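PDB 5K1S: oxidoreductase, zinc-binding dehydrogenase family from Myxococcus xanthus, which is a zinc-containing medium-chain reductase involved in an alternative route for de novo biosynthesis of isovaleryl coenzyme A. Local coordinates for residues G55-D60 with V164-G169; T170-V175 with Q311-E316. All blocks are in the same frame, centred on the assembly; numbering follows the deposited sequence.

Contact 1: G55-D60 with V164-G169; sequences GVCYHD and VCCTTG. With ZN (zinc ion), chain F.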
loop_
_atom_site.group_PDB
_atom_site.type_symbol
_atom_site.label_atom_id
_atom_site.label_comp_id
_atom_site.label_asym_id
_atom_site.label_seq_id
_atom_site.Cartn_x
_atom_site.Cartn_y
_atom_site.Cartn_z
ATOM N N GLY A 55 -5.833 -24.853 17.080
ATOM C CA GLY A 55 -6.329 -24.807 15.723
ATOM C C GLY A 55 -5.300 -25.308 14.727
ATOM O O GLY A 55 -4.094 -25.116 14.885
ATOM N N VAL A 56 -5.795 -25.967 13.685
ATOM C CA VAL A 56 -4.956 -26.451 12.594
ATOM C C VAL A 56 -4.978 -25.395 11.497
ATOM O O VAL A 56 -6.018 -25.144 10.882
ATOM C CB VAL A 56 -5.440 -27.808 12.069
ATOM C CG1 VAL A 56 -4.518 -28.309 10.958
ATOM C CG2 VAL A 56 -5.517 -28.820 13.203
ATOM N N CYS A 57 -3.829 -24.772 11.259
ATOM C CA CYS A 57 -3.670 -23.759 10.226
ATOM C C CYS A 57 -2.790 -24.311 9.111
ATOM O O CYS A 57 -1.810 -25.012 9.378
ATOM C CB CYS A 57 -3.051 -22.486 10.812
ATOM S SG CYS A 57 -2.751 -21.180 9.618
ATOM N N TYR A 58 -3.146 -24.001 7.860
ATOM C CA TYR A 58 -2.365 -24.500 6.732
ATOM C C TYR A 58 -0.896 -24.127 6.868
ATOM O O TYR A 58 -0.022 -24.831 6.350
ATOM C CB TYR A 58 -2.921 -23.966 5.413
ATOM C CG TYR A 58 -2.198 -24.510 4.202
ATOM C CD1 TYR A 58 -2.528 -25.750 3.673
ATOM C CD2 TYR A 58 -1.180 -23.789 3.594
ATOM C CE1 TYR A 58 -1.868 -26.255 2.571
ATOM C CE2 TYR A 58 -0.514 -24.287 2.489
ATOM C CZ TYR A 58 -0.863 -25.520 1.982
ATOM O OH TYR A 58 -0.204 -26.021 0.881
ATOM N N HIS A 59 -0.610 -23.015 7.549
ATOM C CA HIS A 59 0.760 -22.699 7.937
ATOM C C HIS A 59 1.445 -23.914 8.554
ATOM O O HIS A 59 2.627 -24.167 8.302
ATOM C CB HIS A 59 0.740 -21.524 8.917
ATOM C CG HIS A 59 2.093 -20.988 9.268
ATOM N ND1 HIS A 59 2.743 -20.048 8.499
ATOM C CD2 HIS A 59 2.908 -21.242 10.320
ATOM C CE1 HIS A 59 3.903 -19.750 9.055
ATOM N NE2 HIS A 59 4.026 -20.461 10.163
ATOM N N ASP A 60 0.705 -24.687 9.358
ATOM C CA ASP A 60 1.272 -25.877 9.987
ATOM C C ASP A 60 1.673 -26.914 8.947
ATOM O O ASP A 60 2.659 -27.636 9.130
ATOM C CB ASP A 60 0.270 -26.484 10.971
ATOM C CG ASP A 60 -0.105 -25.530 12.090
ATOM O OD1 ASP A 60 0.717 -24.652 12.432
ATOM O OD2 ASP A 60 -1.222 -25.666 12.630
ATOM N N VAL A 164 -9.307 -18.279 16.622
ATOM C CA VAL A 164 -9.633 -16.864 16.496
ATOM C C VAL A 164 -8.463 -16.088 15.905
ATOM O O VAL A 164 -8.654 -15.185 15.083
ATOM C CB VAL A 164 -10.044 -16.302 17.872
ATOM C CG1 VAL A 164 -10.328 -14.810 17.794
ATOM C CG2 VAL A 164 -11.259 -17.043 18.397
ATOM N N CYS A 165 -7.235 -16.423 16.310
ATOM C CA CYS A 165 -6.080 -15.609 15.943
ATOM C C CYS A 165 -5.916 -15.530 14.430
ATOM O O CYS A 165 -5.774 -14.440 13.866
ATOM C CB CYS A 165 -4.817 -16.173 16.592
ATOM S SG CYS A 165 -3.393 -15.058 16.523
ATOM N N CYS A 166 -5.935 -16.676 13.754
ATOM C CA CYS A 166 -5.663 -16.730 12.323
ATOM C C CYS A 166 -6.884 -16.428 11.466
ATOM O O CYS A 166 -6.816 -16.594 10.243
ATOM C CB CYS A 166 -5.102 -18.101 11.952
ATOM S SG CYS A 166 -3.598 -18.504 12.842
ATOM N N THR A 167 -7.990 -15.994 12.067
ATOM C CA THR A 167 -9.169 -15.601 11.305
ATOM C C THR A 167 -9.665 -14.240 11.775
ATOM O O THR A 167 -9.410 -13.222 11.123
ATOM C CB THR A 167 -10.274 -16.650 11.438
ATOM O OG1 THR A 167 -10.582 -16.850 12.821
ATOM C CG2 THR A 167 -9.833 -17.968 10.820
ATOM N N THR A 168 -10.370 -14.209 12.907
ATOM C CA THR A 168 -10.848 -12.939 13.441
ATOM C C THR A 168 -9.693 -12.055 13.891
ATOM O O THR A 168 -9.772 -10.828 13.769
ATOM C CB THR A 168 -11.810 -13.187 14.602
ATOM O OG1 THR A 168 -12.866 -14.057 14.174
ATOM C CG2 THR A 168 -12.408 -11.875 15.096
ATOM N N GLY A 169 -8.622 -12.650 14.418
ATOM C CA GLY A 169 -7.452 -11.859 14.766
ATOM C C GLY A 169 -6.875 -11.141 13.562
ATOM O O GLY A 169 -6.597 -9.939 13.609
HETATM ZN ZN ZN F . -2.134 -19.454 11.300
#

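Contact 2: T170-V175 with Q311-E316; sequences TAVHTV and QAELDE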
loop_
_atom_site.group_PDB
_atom_site.type_symbol
_atom_site.label_atom_id
_atom_site.label_comp_id
_atom_site.label_asym_id
_atom_site.label_seq_id
_atom_site.Cartn_x
_atom_site.Cartn_y
_atom_site.Cartn_z
ATOM N N THR A 170 -6.698 -11.868 12.458
ATOM C CA THR A 170 -6.219 -11.246 11.229
ATOM C C THR A 170 -7.219 -10.222 10.709
ATOM O O THR A 170 -6.828 -9.173 10.184
ATOM C CB THR A 170 -5.955 -12.319 10.173
ATOM O OG1 THR A 170 -5.025 -13.280 10.690
ATOM C CG2 THR A 170 -5.388 -11.698 8.899
ATOM N N ALA A 171 -8.515 -10.512 10.845
ATOM C CA ALA A 171 -9.536 -9.584 10.371
ATOM C C ALA A 171 -9.434 -8.242 11.085
ATOM O O ALA A 171 -9.519 -7.185 10.448
ATOM C CB ALA A 171 -10.925 -10.189 10.564
ATOM N N VAL A 172 -9.256 -8.261 12.408
ATOM C CA VAL A 172 -9.106 -7.014 13.154
ATOM C C VAL A 172 -7.925 -6.218 12.613
ATOM O O VAL A 172 -8.035 -5.019 12.331
ATOM C CB VAL A 172 -8.950 -7.302 14.659
ATOM C CG1 VAL A 172 -8.602 -6.026 15.427
ATOM C CG2 VAL A 172 -10.227 -7.921 15.216
ATOM N N HIS A 173 -6.773 -6.875 12.464
ATOM C CA HIS A 173 -5.595 -6.193 11.942
ATOM C C HIS A 173 -5.855 -5.636 10.547
ATOM O O HIS A 173 -5.455 -4.509 10.234
ATOM C CB HIS A 173 -4.405 -7.153 11.927
ATOM C CG HIS A 173 -3.102 -6.497 11.595
ATOM N ND1 HIS A 173 -2.672 -5.341 12.209
ATOM C CD2 HIS A 173 -2.131 -6.839 10.715
ATOM C CE1 HIS A 173 -1.494 -4.997 11.720
ATOM N NE2 HIS A 173 -1.143 -5.890 10.812
ATOM N N THR A 174 -6.539 -6.408 9.700
ATOM C CA THR A 174 -6.790 -5.994 8.323
ATOM C C THR A 174 -7.886 -4.937 8.248
ATOM O O THR A 174 -7.688 -3.864 7.669
ATOM C CB THR A 174 -7.178 -7.211 7.478
ATOM O OG1 THR A 174 -6.159 -8.213 7.581
ATOM C CG2 THR A 174 -7.358 -6.823 6.015
ATOM N N VAL A 175 -9.052 -5.231 8.826
ATOM C CA VAL A 175 -10.212 -4.360 8.671
ATOM C C VAL A 175 -10.016 -3.056 9.435
ATOM O O VAL A 175 -10.320 -1.972 8.924
ATOM C CB VAL A 175 -11.483 -5.099 9.128
ATOM C CG1 VAL A 175 -12.712 -4.203 9.011
ATOM C CG2 VAL A 175 -11.674 -6.379 8.323
ATOM N N GLN A 311 -0.960 -8.437 20.243
ATOM C CA GLN A 311 -1.560 -8.860 21.504
ATOM C C GLN A 311 -2.879 -8.138 21.751
ATOM O O GLN A 311 -3.831 -8.725 22.279
ATOM C CB GLN A 311 -0.578 -8.608 22.648
ATOM C CG GLN A 311 -0.913 -9.332 23.934
ATOM C CD GLN A 311 0.186 -9.204 24.975
ATOM O OE1 GLN A 311 0.813 -8.153 25.107
ATOM N NE2 GLN A 311 0.430 -10.281 25.713
ATOM N N ALA A 312 -2.956 -6.861 21.367
ATOM C CA ALA A 312 -4.192 -6.109 21.546
ATOM C C ALA A 312 -5.268 -6.573 20.575
ATOM O O ALA A 312 -6.439 -6.702 20.952
ATOM C CB ALA A 312 -3.925 -4.614 21.371
ATOM N N GLU A 313 -4.892 -6.825 19.319
ATOM C CA GLU A 313 -5.870 -7.251 18.325
ATOM C C GLU A 313 -6.473 -8.601 18.687
ATOM O O GLU A 313 -7.673 -8.826 18.493
ATOM C CB GLU A 313 -5.216 -7.312 16.946
ATOM C CG GLU A 313 -4.762 -5.960 16.422
ATOM C CD GLU A 313 -3.685 -6.077 15.363
ATOM O OE1 GLU A 313 -3.262 -7.210 15.059
ATOM O OE2 GLU A 313 -3.255 -5.031 14.839
ATOM N N LEU A 314 -5.656 -9.520 19.210
ATOM C CA LEU A 314 -6.183 -10.818 19.612
ATOM C C LEU A 314 -7.129 -10.681 20.797
ATOM O O LEU A 314 -8.193 -11.314 20.823
ATOM C CB LEU A 314 -5.039 -11.775 19.946
ATOM C CG LEU A 314 -5.465 -13.165 20.435
ATOM C CD1 LEU A 314 -6.362 -13.858 19.416
ATOM C CD2 LEU A 314 -4.251 -14.028 20.746
ATOM N N ASP A 315 -6.763 -9.866 21.790
ATOM C CA ASP A 315 -7.678 -9.601 22.896
ATOM C C ASP A 315 -9.013 -9.083 22.379
ATOM O O ASP A 315 -10.075 -9.497 22.857
ATOM C CB ASP A 315 -7.059 -8.596 23.871
ATOM C CG ASP A 315 -5.949 -9.201 24.713
ATOM O OD1 ASP A 315 -5.980 -10.426 24.965
ATOM O OD2 ASP A 315 -5.044 -8.449 25.130
ATOM N N GLU A 316 -8.977 -8.179 21.398
ATOM C CA GLU A 316 -10.212 -7.659 20.822
ATOM C C GLU A 316 -10.928 -8.721 19.997
ATOM O O GLU A 316 -12.155 -8.856 20.080
ATOM C CB GLU A 316 -9.904 -6.428 19.966
ATOM C CG GLU A 316 -11.125 -5.783 19.329
ATOM C CD GLU A 316 -12.109 -5.248 20.353
ATOM O OE1 GLU A 316 -11.767 -5.216 21.556
ATOM O OE2 GLU A 316 -13.227 -4.859 19.953
#

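Contact 1: G55-D60 with V164-G169
Two partners share the sulfur of Cys-57: SG binds zinc at 2.5 Å and also accepts a weak hydrogen bond from His-59 N. Cys-166 SG completes the bridge with a bond of 2.3 Å to the same zinc. The two sulfurs, Cys-57 SG and Cys-166 SG, stay 4.3 Å apart and subtend about 125° at the metal, so the ion rather than direct packing joins the segments. His-79 NE2 supplies the third protein ligand, giving the Cys-His-Cys set known from the catalytic zinc site of medium-chain dehydrogenases.

Each cysteine reaches the ion by its own torsion. SG of Cys-57 lies opposite its backbone N (chi1 178°), whereas that of Cys-166 lies beside its N (chi1 -58°). The loop carrying the first ligand is held by a capping box: Cys-57 N donates to Asp-60 OD2 at 3.1 Å, meeting the oxygen from above the carboxylate plane, while the weak bond from His-59 N closes the other half.

Cys-57 thus sits between strand 46-56 and helix 58-64, whereas Cys-166 lies near the start of helix 165-178. Val-56 packs on helix 339-347 and strand 354-358; from the segment of the second ligand, Val-164 packs on helix 311-323.

Contact 2: T170-V175 with Q311-E316
A buried histidine, His-173, meets the carboxylate of Glu-313 with one ring nitrogen and that of Glu-300 of the second subunit with the other. The contact is thus a His-carboxylate hydrogen bond set into a helix-helix packing, between helices 165-178 and 311-323 of the medium-chain dehydrogenase fold. His-173 ND1 donates to Glu-313 OE2 over 2.7 Å, but the bond is bent, with an N-H...O angle of 132°. OE2 is approached on its syn side yet out of the carboxylate plane, and it is likewise tilted from the ring plane; ring and carboxylate stand 39° apart.

Glu-313 reaches across with a chain extended beyond CG, which brings its carboxylate obliquely to the imidazole. Both carboxylate oxygens have further partners: OE2 hydrogen-bonds Thr-177 OG1, and OE1 accepts a hydrogen bond from the backbone N of Thr-310, just ahead of the helix. These bonds would limit the rotation of the group. With carboxylates at both ring nitrogens, a doubly protonated imidazole would probably be stabilised.

Beside this polar pair, the aliphatic stem of Glu-313 and Val-172 run past one another, pointing opposite ways. Val-172 CG1, placed opposite its own backbone N (chi1 172°), rests 3.9 Å from Glu-313 CB and about as far from CG. The same valine also packs on Ala-317 and Leu-320 further along helix 311-323, and on Leu-203 of helix 195-206. Within helix 165-178, the turn behind the contact carries its own side-chain bond, from Thr-174 OG1 to Thr-170 O at 2.9 Å, and that oxygen also accepts from Thr-174 N.

Overall arrangement
Contacts 1 and 2 lie in succession on one element, helix 165-178, with their centres about 12 Å apart. The start of the helix serves contact 1 and the next turns contact 2, and Cys-165 of the former touches Leu-314 of the latter. Contact 1 is only partly buried: it ties the helix to strand 46-56 and helix 58-64 through a metal, with little surface between protein groups. Contact 2 is wholly buried among helices and pairs an acid with an imidazole, while the acid's aliphatic stem packs on a valine; its polar chain continues into the second subunit. One helix thus combines metal coordination near its start with helix packing and subunit association farther along.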